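Local coordinates for protein D-alanyl-D-alanine carboxypeptidase (Enterococcus faecalis V583, PDB 5ZHF) that removes the C-terminal D-alanine from peptidoglycan-derived pentapeptides as a zinc-dependent D,D-carboxypeptidase and probably contributes to vancomycin resistance, at residues Y90-G96 with A145-D151; Y161-D165 with P191-R195; Y76-L80 with R170-I174. All coordinates share one frame; numbering follows the deposited sequence.

In the fold
From the N terminus, helix 74-86 comes first and supplies Tyr76-Leu80 of contact 3. The chain then enters edge strand 91-95, passes through two helices and returns as strand 145-150, which closes contact 1. Helix 157-167 follows and opens contact 2. Residues 170-174 next pack back on helix 74-86 and close contact 3, so contact 1 is nested inside that loop. Strand 193-196 closes contact 2 last, so contacts 2 and 3 cross. Contact 1 pairs two strands of the four-stranded antiparallel sheet. Contacts 2 and 3 lay helices 157-167 and 74-86 against it. Contacts 1 and 2 share the zinc ion.

Contact 1 of 3, residues Y90-G96 with A145-D151; sequences YPIVASG and AVDINAD. With ZN (zinc ion), chain C.
Asp147 and Ser95 pair across two antiparallel strands beside the zinc ion. Asp147 OD1 binds the metal at 2.0 Å. Asp147 OD2 turns back toward the partner strand and lies 3.6 Å from Ser95 CB. CB of Asp147 leaves the strand on the same face as Ser95. CG anti to the carbonyl carbon (chi1 -63°) then swings the carboxylate to the zinc. Its backbone is held as well. Asp147 N donates to Ser95 O at 2.8 Å, in the carbonyl plane and nearly straight (166°). Asp147 O receives Ala94 N at 2.8 Å and, weakly, Ser95 N. Two residues thus face one, which makes a classic beta bulge.

Beyond the bulge the antiparallel pairing continues. Ile92 and Asn149 form a hydrogen-bonded pair, with Ile92 N to Asn149 O at 2.8 Å and the return bond from Asn149 N to Ile92 O. Asp151 N then reaches Tyr90 O. On the face of Val93 and Ile148, Val93 CG1 touches Val146 CG1 at 3.9 Å. Pro91 CB presses tightly on Ile148 CG2 at 3.5 Å. Helices 74-86 and 157-167 cover this side through Phe81 and Val160. At the far end the Asp151 carboxylate lies alongside Tyr90, its plane 17° from the ring. OD2 is hydrogen-bonded to His154 ND1.

His140, His193 and a water complete the zinc site. Arg98 supports it from the second shell. It forms a salt bridge with Asp147 OD2 and a hydrogen bond with Ser95 OG. Gly96 O, just past the strand, is hydrogen-bonded to His140 ND1 and probably helps position this ligand. The chemistry is that of a carboxylate shared between a metal and an arginine: one oxygen binds zinc, while the other is fixed by Arg98, which probably limits rotation of the group.

Contact 2 of 3, residues Y161-D165 with P191-R195; sequences YRWLD and PWHYR. With ZN (zinc ion), chain C.
Tyr161 has CG anti to its carbonyl carbon (chi1 -57°), which brings its ring under Pro191 and beside Trp192. Trp192 CG sits between its own backbone N and carbonyl carbon (chi1 51°), and the indole runs beside the Tyr161 ring in the same direction. Pro191 CG lies over one face of that ring, 4.2 Å from its centroid, in a CH-pi contact. Tyr161 CE1 meets Trp192 CB at 3.8 Å. The Tyr161 hydroxyl continues past Trp192 to Asn149.

Tyr194 also points toward the helix. Leu164 CB packs against Tyr194 CZ at 3.5 Å. A water links the two segments near the Tyr194 hydroxyl. It accepts from Tyr194 OH at 2.7 Å and donates to Tyr161 O and to Pro191 O, the latter also at 2.7 Å. These bonds tie the helix backbone to the Pro191 carbonyl and to the Tyr194 side chain.

His193 points away from the helix and binds zinc through ND1 at 2.0 Å. Trp192 NE1 donates to the zinc-bound water, so Trp192 joins the packing against Tyr161 to the metal site.

Helix 157-167 packs on one face of the sheet, its segment running at 22° to strand 193-195. Leu164 also touches Ile148 of strand 145-150 and Leu80 of helix 74-86, while Asp165 forms a salt bridge with Arg175 of strand 173-175.

Contact 3 of 3, residues Y76-L80 with R170-I174; sequences YLQDL and RFGFI
Phe171 and Leu80 make a CH-pi contact. Leu80 CA stands over the centre of the Phe171 ring, 3.8 Å from its centroid and 11° off the normal. The ring therefore lies flat against the helix backbone. Arg170 CB lies over the opposite face, toward the rim. Asp79 CB touches Phe171 CD1 at 3.7 Å.

Apolar packing adds the second ring. Phe173 points its edge at the helix, with Tyr76 C near the ring plane. Its CZ meets Leu77 CD1 at 3.9 Å, the two side chains crossing at about a right angle. Leu80 CG is anti to the backbone N (chi1 -178°), and its CD1 reaches Phe173 CD1 at 4.0 Å. Leu80 thus touches both phenylalanines.

Polar atoms play little part. Phe171 O faces Tyr76 CB at 3.4 Å and is buried without a partner. Gly172 turns the chain between the two rings with a positive phi (90°).

Helix 74-86 is joined here to the 3-10 turn and the start of edge strand 173-175. Tyr196 of neighbouring strand 193-196 meets Phe173 edge-to-face, and Trp163 of helix 157-167 touches both Leu80 and Phe171.

Contact 1 of 3, residues Y90-G96 with A145-D151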
loop_
_atom_site.group_PDB
_atom_site.type_symbol
_atom_site.label_atom_id
_atom_site.label_comp_id
_atom_site.label_asym_id
_atom_site.label_seq_id
_atom_site.Cartn_x
_atom_site.Cartn_y
_atom_site.Cartn_z
ATOM N N TYR A 90 -8.342 -12.644 10.130
ATOM C CA TYR A 90 -7.835 -11.763 11.188
ATOM C C TYR A 90 -6.583 -10.986 10.760
ATOM O O TYR A 90 -5.461 -11.496 10.852
ATOM C CB TYR A 90 -7.562 -12.604 12.455
ATOM C CG TYR A 90 -8.865 -13.026 13.064
ATOM C CD1 TYR A 90 -9.515 -14.171 12.611
ATOM C CD2 TYR A 90 -9.485 -12.240 14.023
ATOM C CE1 TYR A 90 -10.733 -14.547 13.140
ATOM C CE2 TYR A 90 -10.713 -12.600 14.552
ATOM C CZ TYR A 90 -11.329 -13.742 14.098
ATOM O OH TYR A 90 -12.550 -14.100 14.643
ATOM N N PRO A 91 -6.768 -9.764 10.221
ATOM C CA PRO A 91 -5.618 -9.009 9.746
ATOM C C PRO A 91 -5.015 -8.086 10.798
ATOM O O PRO A 91 -5.620 -7.835 11.840
ATOM C CB PRO A 91 -6.192 -8.174 8.572
ATOM C CG PRO A 91 -7.664 -8.118 8.835
ATOM C CD PRO A 91 -8.043 -9.123 9.863
ATOM N N ILE A 92 -3.842 -7.562 10.490
ATOM C CA ILE A 92 -3.197 -6.520 11.285
ATOM C C ILE A 92 -2.641 -5.480 10.323
ATOM O O ILE A 92 -2.317 -5.803 9.168
ATOM C CB ILE A 92 -2.029 -7.067 12.156
ATOM C CG1 ILE A 92 -0.916 -7.659 11.274
ATOM C CG2 ILE A 92 -2.525 -8.133 13.141
ATOM C CD1 ILE A 92 0.364 -7.990 12.047
ATOM N N VAL A 93 -2.478 -4.264 10.817
ATOM C CA VAL A 93 -1.803 -3.214 10.055
ATOM C C VAL A 93 -0.327 -3.290 10.413
ATOM O O VAL A 93 0.101 -2.832 11.481
ATOM C CB VAL A 93 -2.363 -1.817 10.338
ATOM C CG1 VAL A 93 -1.578 -0.760 9.537
ATOM C CG2 VAL A 93 -3.861 -1.742 10.034
ATOM N N ALA A 94 0.443 -3.902 9.533
ATOM C CA ALA A 94 1.879 -4.011 9.762
ATOM C C ALA A 94 2.581 -2.650 9.599
ATOM O O ALA A 94 3.561 -2.361 10.275
ATOM C CB ALA A 94 2.467 -5.069 8.840
ATOM N N SER A 95 2.076 -1.797 8.699
ATOM C CA SER A 95 2.712 -0.519 8.447
ATOM C C SER A 95 1.716 0.429 7.812
ATOM O O SER A 95 1.089 0.088 6.792
ATOM C CB SER A 95 3.902 -0.680 7.492
ATOM O OG SER A 95 4.511 0.584 7.227
ATOM N N GLY A 96 1.581 1.610 8.398
ATOM C CA GLY A 96 0.722 2.670 7.844
ATOM C C GLY A 96 1.598 3.835 7.375
ATOM O O GLY A 96 2.447 3.697 6.486
ATOM N N ALA A 145 -2.023 4.516 2.653
ATOM C CA ALA A 145 -1.665 3.122 2.396
ATOM C C ALA A 145 -1.361 2.380 3.658
ATOM O O ALA A 145 -0.758 2.921 4.607
ATOM C CB ALA A 145 -0.465 3.021 1.457
ATOM N N VAL A 146 -1.785 1.128 3.655
ATOM C CA VAL A 146 -1.503 0.220 4.751
ATOM C C VAL A 146 -0.958 -1.090 4.204
ATOM O O VAL A 146 -1.463 -1.619 3.223
ATOM C CB VAL A 146 -2.736 -0.024 5.657
ATOM C CG1 VAL A 146 -3.016 1.194 6.522
ATOM C CG2 VAL A 146 -3.966 -0.417 4.856
ATOM N N ASP A 147 0.075 -1.621 4.871
ATOM C CA ASP A 147 0.474 -3.002 4.633
ATOM C C ASP A 147 -0.277 -3.836 5.616
ATOM O O ASP A 147 -0.188 -3.600 6.817
ATOM C CB ASP A 147 1.973 -3.199 4.799
ATOM C CG ASP A 147 2.777 -2.406 3.805
ATOM O OD1 ASP A 147 2.313 -2.163 2.662
ATOM O OD2 ASP A 147 3.913 -2.072 4.151
ATOM N N ILE A 148 -1.074 -4.762 5.109
ATOM C CA ILE A 148 -1.963 -5.540 5.926
ATOM C C ILE A 148 -1.414 -6.956 5.896
ATOM O O ILE A 148 -1.256 -7.521 4.821
ATOM C CB ILE A 148 -3.415 -5.501 5.415
ATOM C CG1 ILE A 148 -3.948 -4.054 5.462
ATOM C CG2 ILE A 148 -4.275 -6.438 6.277
ATOM C CD1 ILE A 148 -5.276 -3.875 4.720
ATOM N N ASN A 149 -1.107 -7.500 7.068
ATOM C CA ASN A 149 -0.667 -8.891 7.177
ATOM C C ASN A 149 -1.664 -9.674 7.992
ATOM O O ASN A 149 -2.636 -9.137 8.526
ATOM C CB ASN A 149 0.720 -8.941 7.822
ATOM C CG ASN A 149 1.824 -8.538 6.869
ATOM O OD1 ASN A 149 1.691 -8.628 5.640
ATOM N ND2 ASN A 149 2.949 -8.135 7.440
ATOM N N ALA A 150 -1.413 -10.971 8.116
ATOM C CA ALA A 150 -2.215 -11.812 8.995
ATOM C C ALA A 150 -1.747 -11.757 10.438
ATOM O O ALA A 150 -0.558 -11.498 10.697
ATOM C CB ALA A 150 -2.180 -13.237 8.496
ATOM N N ASP A 151 -2.659 -11.995 11.378
ATOM C CA ASP A 151 -2.284 -12.051 12.781
ATOM C C ASP A 151 -1.391 -13.279 13.081
ATOM O O ASP A 151 -0.720 -13.276 14.093
ATOM C CB ASP A 151 -3.466 -11.917 13.743
ATOM C CG ASP A 151 -4.283 -13.179 13.910
ATOM O OD1 ASP A 151 -4.137 -14.162 13.144
ATOM O OD2 ASP A 151 -5.115 -13.124 14.828
HETATM ZN ZN ZN C . 3.365 -0.951 1.494
HETATM O O HOH W 1 5.036 -2.157 0.673
#

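Contact 2 of 3, residues Y161-D165 with P191-R195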
loop_
_atom_site.group_PDB
_atom_site.type_symbol
_atom_site.label_atom_id
_atom_site.label_comp_id
_atom_site.label_asym_id
_atom_site.label_seq_id
_atom_site.Cartn_x
_atom_site.Cartn_y
_atom_site.Cartn_z
ATOM N N TYR A 161 -4.444 -12.254 2.396
ATOM C CA TYR A 161 -4.199 -11.658 1.081
ATOM C C TYR A 161 -5.306 -11.996 0.094
ATOM O O TYR A 161 -5.762 -11.130 -0.667
ATOM C CB TYR A 161 -2.835 -12.052 0.506
ATOM C CG TYR A 161 -1.642 -11.714 1.366
ATOM C CD1 TYR A 161 -1.639 -10.600 2.225
ATOM C CD2 TYR A 161 -0.482 -12.483 1.309
ATOM C CE1 TYR A 161 -0.534 -10.277 2.984
ATOM C CE2 TYR A 161 0.612 -12.171 2.089
ATOM C CZ TYR A 161 0.588 -11.065 2.919
ATOM O OH TYR A 161 1.683 -10.761 3.693
ATOM N N ARG A 162 -5.776 -13.239 0.139
ATOM C CA ARG A 162 -6.893 -13.659 -0.693
ATOM C C ARG A 162 -8.176 -12.910 -0.343
ATOM O O ARG A 162 -8.872 -12.431 -1.240
ATOM C CB ARG A 162 -7.096 -15.174 -0.616
ATOM C CG ARG A 162 -8.177 -15.660 -1.569
ATOM C CD ARG A 162 -8.329 -17.159 -1.494
ATOM N NE ARG A 162 -8.728 -17.596 -0.165
ATOM C CZ ARG A 162 -8.958 -18.863 0.168
ATOM N NH1 ARG A 162 -8.840 -19.833 -0.741
ATOM N NH2 ARG A 162 -9.315 -19.161 1.416
ATOM N N TRP A 163 -8.479 -12.769 0.956
ATOM C CA TRP A 163 -9.671 -12.075 1.374
ATOM C C TRP A 163 -9.608 -10.614 0.927
ATOM O O TRP A 163 -10.605 -10.060 0.444
ATOM C CB TRP A 163 -9.880 -12.176 2.887
ATOM C CG TRP A 163 -11.191 -11.597 3.333
ATOM C CD1 TRP A 163 -12.363 -12.276 3.523
ATOM C CD2 TRP A 163 -11.479 -10.214 3.599
ATOM N NE1 TRP A 163 -13.349 -11.421 3.916
ATOM C CE2 TRP A 163 -12.847 -10.143 3.945
ATOM C CE3 TRP A 163 -10.714 -9.034 3.599
ATOM C CZ2 TRP A 163 -13.467 -8.949 4.289
ATOM C CZ3 TRP A 163 -11.345 -7.834 3.914
ATOM C CH2 TRP A 163 -12.702 -7.805 4.262
ATOM N N LEU A 164 -8.443 -9.990 1.108
ATOM C CA LEU A 164 -8.304 -8.581 0.724
ATOM C C LEU A 164 -8.521 -8.414 -0.793
ATOM O O LEU A 164 -9.224 -7.467 -1.244
ATOM C CB LEU A 164 -6.930 -8.067 1.112
ATOM C CG LEU A 164 -6.738 -7.886 2.607
ATOM C CD1 LEU A 164 -5.270 -7.723 2.935
ATOM C CD2 LEU A 164 -7.569 -6.736 3.175
ATOM N N ASP A 165 -7.903 -9.295 -1.569
ATOM C CA ASP A 165 -8.010 -9.235 -3.035
ATOM C C ASP A 165 -9.465 -9.222 -3.458
ATOM O O ASP A 165 -9.866 -8.449 -4.348
ATOM C CB ASP A 165 -7.259 -10.411 -3.695
ATOM C CG ASP A 165 -7.407 -10.422 -5.224
ATOM O OD1 ASP A 165 -6.749 -9.591 -5.899
ATOM O OD2 ASP A 165 -8.199 -11.242 -5.736
ATOM N N PRO A 191 1.184 -8.300 -2.175
ATOM C CA PRO A 191 -0.224 -8.591 -1.868
ATOM C C PRO A 191 -0.713 -8.065 -0.519
ATOM O O PRO A 191 -1.895 -8.175 -0.213
ATOM C CB PRO A 191 -0.284 -10.132 -1.906
ATOM C CG PRO A 191 1.107 -10.559 -1.626
ATOM C CD PRO A 191 1.979 -9.545 -2.296
ATOM N N TRP A 192 0.220 -7.515 0.274
ATOM C CA TRP A 192 -0.060 -6.811 1.531
ATOM C C TRP A 192 -0.411 -5.323 1.381
ATOM O O TRP A 192 -0.989 -4.757 2.307
ATOM C CB TRP A 192 1.157 -6.910 2.470
ATOM C CG TRP A 192 2.426 -6.521 1.835
ATOM C CD1 TRP A 192 2.950 -5.265 1.725
ATOM C CD2 TRP A 192 3.363 -7.393 1.173
ATOM N NE1 TRP A 192 4.124 -5.303 1.046
ATOM C CE2 TRP A 192 4.406 -6.593 0.690
ATOM C CE3 TRP A 192 3.408 -8.767 0.937
ATOM C CZ2 TRP A 192 5.507 -7.126 0.004
ATOM C CZ3 TRP A 192 4.495 -9.293 0.242
ATOM C CH2 TRP A 192 5.530 -8.478 -0.197
ATOM N N HIS A 193 -0.033 -4.688 0.270
ATOM C CA HIS A 193 -0.063 -3.205 0.201
ATOM C C HIS A 193 -1.395 -2.716 -0.413
ATOM O O HIS A 193 -1.640 -2.897 -1.609
ATOM C CB HIS A 193 1.131 -2.668 -0.575
ATOM C CG HIS A 193 1.183 -1.177 -0.652
ATOM N ND1 HIS A 193 2.115 -0.420 0.025
ATOM C CD2 HIS A 193 0.404 -0.303 -1.331
ATOM C CE1 HIS A 193 1.920 0.857 -0.256
ATOM N NE2 HIS A 193 0.900 0.953 -1.094
ATOM N N TYR A 194 -2.234 -2.118 0.437
ATOM C CA TYR A 194 -3.567 -1.617 0.087
ATOM C C TYR A 194 -3.638 -0.087 0.212
ATOM O O TYR A 194 -3.128 0.501 1.177
ATOM C CB TYR A 194 -4.660 -2.352 0.895
ATOM C CG TYR A 194 -4.919 -3.679 0.221
ATOM C CD1 TYR A 194 -4.030 -4.743 0.358
ATOM C CD2 TYR A 194 -5.989 -3.836 -0.669
ATOM C CE1 TYR A 194 -4.237 -5.948 -0.330
ATOM C CE2 TYR A 194 -6.195 -5.013 -1.359
ATOM C CZ TYR A 194 -5.307 -6.067 -1.214
ATOM O OH TYR A 194 -5.547 -7.204 -1.950
ATOM N N ARG A 195 -4.258 0.537 -0.799
ATOM C CA ARG A 195 -4.318 2.006 -0.948
ATOM C C ARG A 195 -5.767 2.425 -0.927
ATOM O O ARG A 195 -6.593 1.848 -1.647
ATOM C CB ARG A 195 -3.669 2.411 -2.278
ATOM C CG ARG A 195 -3.996 3.799 -2.817
ATOM C CD ARG A 195 -3.577 4.932 -1.896
ATOM N NE ARG A 195 -4.240 6.143 -2.364
ATOM C CZ ARG A 195 -3.790 6.984 -3.273
ATOM N NH1 ARG A 195 -2.579 6.854 -3.810
ATOM N NH2 ARG A 195 -4.562 8.024 -3.615
HETATM ZN ZN ZN C . 3.365 -0.951 1.494
HETATM O O HOH W 2 -3.879 -9.273 -1.765
HETATM O O HOH W 1 5.036 -2.157 0.673
#

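Contact 3 of 3, residues Y76-L80 with R170-I174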
loop_
_atom_site.group_PDB
_atom_site.type_symbol
_atom_site.label_atom_id
_atom_site.label_comp_id
_atom_site.label_asym_id
_atom_site.label_seq_id
_atom_site.Cartn_x
_atom_site.Cartn_y
_atom_site.Cartn_z
ATOM N N TYR A 76 -13.306 3.563 7.204
ATOM C CA TYR A 76 -13.296 2.615 6.105
ATOM C C TYR A 76 -12.372 1.440 6.433
ATOM O O TYR A 76 -12.744 0.308 6.202
ATOM C CB TYR A 76 -12.835 3.289 4.830
ATOM C CG TYR A 76 -13.787 4.381 4.400
ATOM C CD1 TYR A 76 -14.959 4.072 3.737
ATOM C CD2 TYR A 76 -13.504 5.720 4.675
ATOM C CE1 TYR A 76 -15.851 5.074 3.359
ATOM C CE2 TYR A 76 -14.392 6.735 4.309
ATOM C CZ TYR A 76 -15.552 6.401 3.648
ATOM O OH TYR A 76 -16.429 7.413 3.253
ATOM N N LEU A 77 -11.210 1.745 7.005
ATOM C CA LEU A 77 -10.286 0.699 7.465
ATOM C C LEU A 77 -10.927 -0.130 8.587
ATOM O O LEU A 77 -10.826 -1.359 8.588
ATOM C CB LEU A 77 -8.973 1.321 7.921
ATOM C CG LEU A 77 -7.860 0.312 8.274
ATOM C CD1 LEU A 77 -7.498 -0.515 7.058
ATOM C CD2 LEU A 77 -6.651 1.025 8.837
ATOM N N GLN A 78 -11.619 0.533 9.510
ATOM C CA GLN A 78 -12.327 -0.180 10.584
ATOM C C GLN A 78 -13.404 -1.083 10.013
ATOM O O GLN A 78 -13.517 -2.247 10.406
ATOM C CB GLN A 78 -12.918 0.802 11.607
ATOM C CG GLN A 78 -13.505 0.112 12.839
ATOM C CD GLN A 78 -12.461 -0.610 13.692
ATOM O OE1 GLN A 78 -11.475 -0.010 14.137
ATOM N NE2 GLN A 78 -12.667 -1.920 13.914
ATOM N N ASP A 79 -14.192 -0.568 9.062
ATOM C CA ASP A 79 -15.208 -1.408 8.418
ATOM C C ASP A 79 -14.602 -2.616 7.716
ATOM O O ASP A 79 -15.159 -3.727 7.769
ATOM C CB ASP A 79 -16.022 -0.624 7.404
ATOM C CG ASP A 79 -16.949 0.397 8.036
ATOM O OD1 ASP A 79 -17.203 0.377 9.257
ATOM O OD2 ASP A 79 -17.428 1.245 7.261
ATOM N N LEU A 80 -13.465 -2.409 7.059
ATOM C CA LEU A 80 -12.764 -3.478 6.374
ATOM C C LEU A 80 -12.334 -4.576 7.385
ATOM O O LEU A 80 -12.570 -5.766 7.153
ATOM C CB LEU A 80 -11.567 -2.946 5.616
ATOM C CG LEU A 80 -10.803 -4.004 4.823
ATOM C CD1 LEU A 80 -10.237 -3.461 3.534
ATOM C CD2 LEU A 80 -9.688 -4.653 5.635
ATOM N N ARG A 170 -14.821 -2.974 -1.659
ATOM C CA ARG A 170 -16.085 -2.636 -1.017
ATOM C C ARG A 170 -15.943 -1.572 0.097
ATOM O O ARG A 170 -16.922 -0.934 0.482
ATOM C CB ARG A 170 -16.755 -3.924 -0.484
ATOM C CG ARG A 170 -17.083 -4.939 -1.573
ATOM C CD ARG A 170 -18.018 -6.057 -1.124
ATOM N NE ARG A 170 -17.391 -6.932 -0.129
ATOM C CZ ARG A 170 -17.671 -6.982 1.176
ATOM N NH1 ARG A 170 -18.595 -6.196 1.716
ATOM N NH2 ARG A 170 -17.016 -7.845 1.965
ATOM N N PHE A 171 -14.716 -1.383 0.595
ATOM C CA PHE A 171 -14.374 -0.428 1.648
ATOM C C PHE A 171 -13.467 0.687 1.163
ATOM O O PHE A 171 -12.979 1.488 1.963
ATOM C CB PHE A 171 -13.737 -1.180 2.814
ATOM C CG PHE A 171 -14.548 -2.349 3.229
ATOM C CD1 PHE A 171 -15.634 -2.179 4.066
ATOM C CD2 PHE A 171 -14.277 -3.609 2.725
ATOM C CE1 PHE A 171 -16.446 -3.264 4.412
ATOM C CE2 PHE A 171 -15.077 -4.688 3.070
ATOM C CZ PHE A 171 -16.149 -4.514 3.930
ATOM N N GLY A 172 -13.287 0.774 -0.155
ATOM C CA GLY A 172 -12.541 1.860 -0.753
ATOM C C GLY A 172 -11.049 1.621 -0.916
ATOM O O GLY A 172 -10.319 2.549 -1.207
ATOM N N PHE A 173 -10.575 0.391 -0.689
ATOM C CA PHE A 173 -9.160 0.096 -0.817
ATOM C C PHE A 173 -8.885 -0.794 -2.031
ATOM O O PHE A 173 -9.661 -1.702 -2.333
ATOM C CB PHE A 173 -8.645 -0.638 0.438
ATOM C CG PHE A 173 -8.632 0.192 1.672
ATOM C CD1 PHE A 173 -9.777 0.338 2.434
ATOM C CD2 PHE A 173 -7.460 0.814 2.106
ATOM C CE1 PHE A 173 -9.751 1.093 3.595
ATOM C CE2 PHE A 173 -7.425 1.580 3.264
ATOM C CZ PHE A 173 -8.581 1.709 4.008
ATOM N N ILE A 174 -7.771 -0.549 -2.701
ATOM C CA ILE A 174 -7.329 -1.363 -3.829
ATOM C C ILE A 174 -6.010 -2.068 -3.547
ATOM O O ILE A 174 -5.138 -1.560 -2.799
ATOM C CB ILE A 174 -7.219 -0.549 -5.143
ATOM C CG1 ILE A 174 -6.203 0.609 -5.012
ATOM C CG2 ILE A 174 -8.584 -0.010 -5.509
ATOM C CD1 ILE A 174 -6.035 1.452 -6.273
#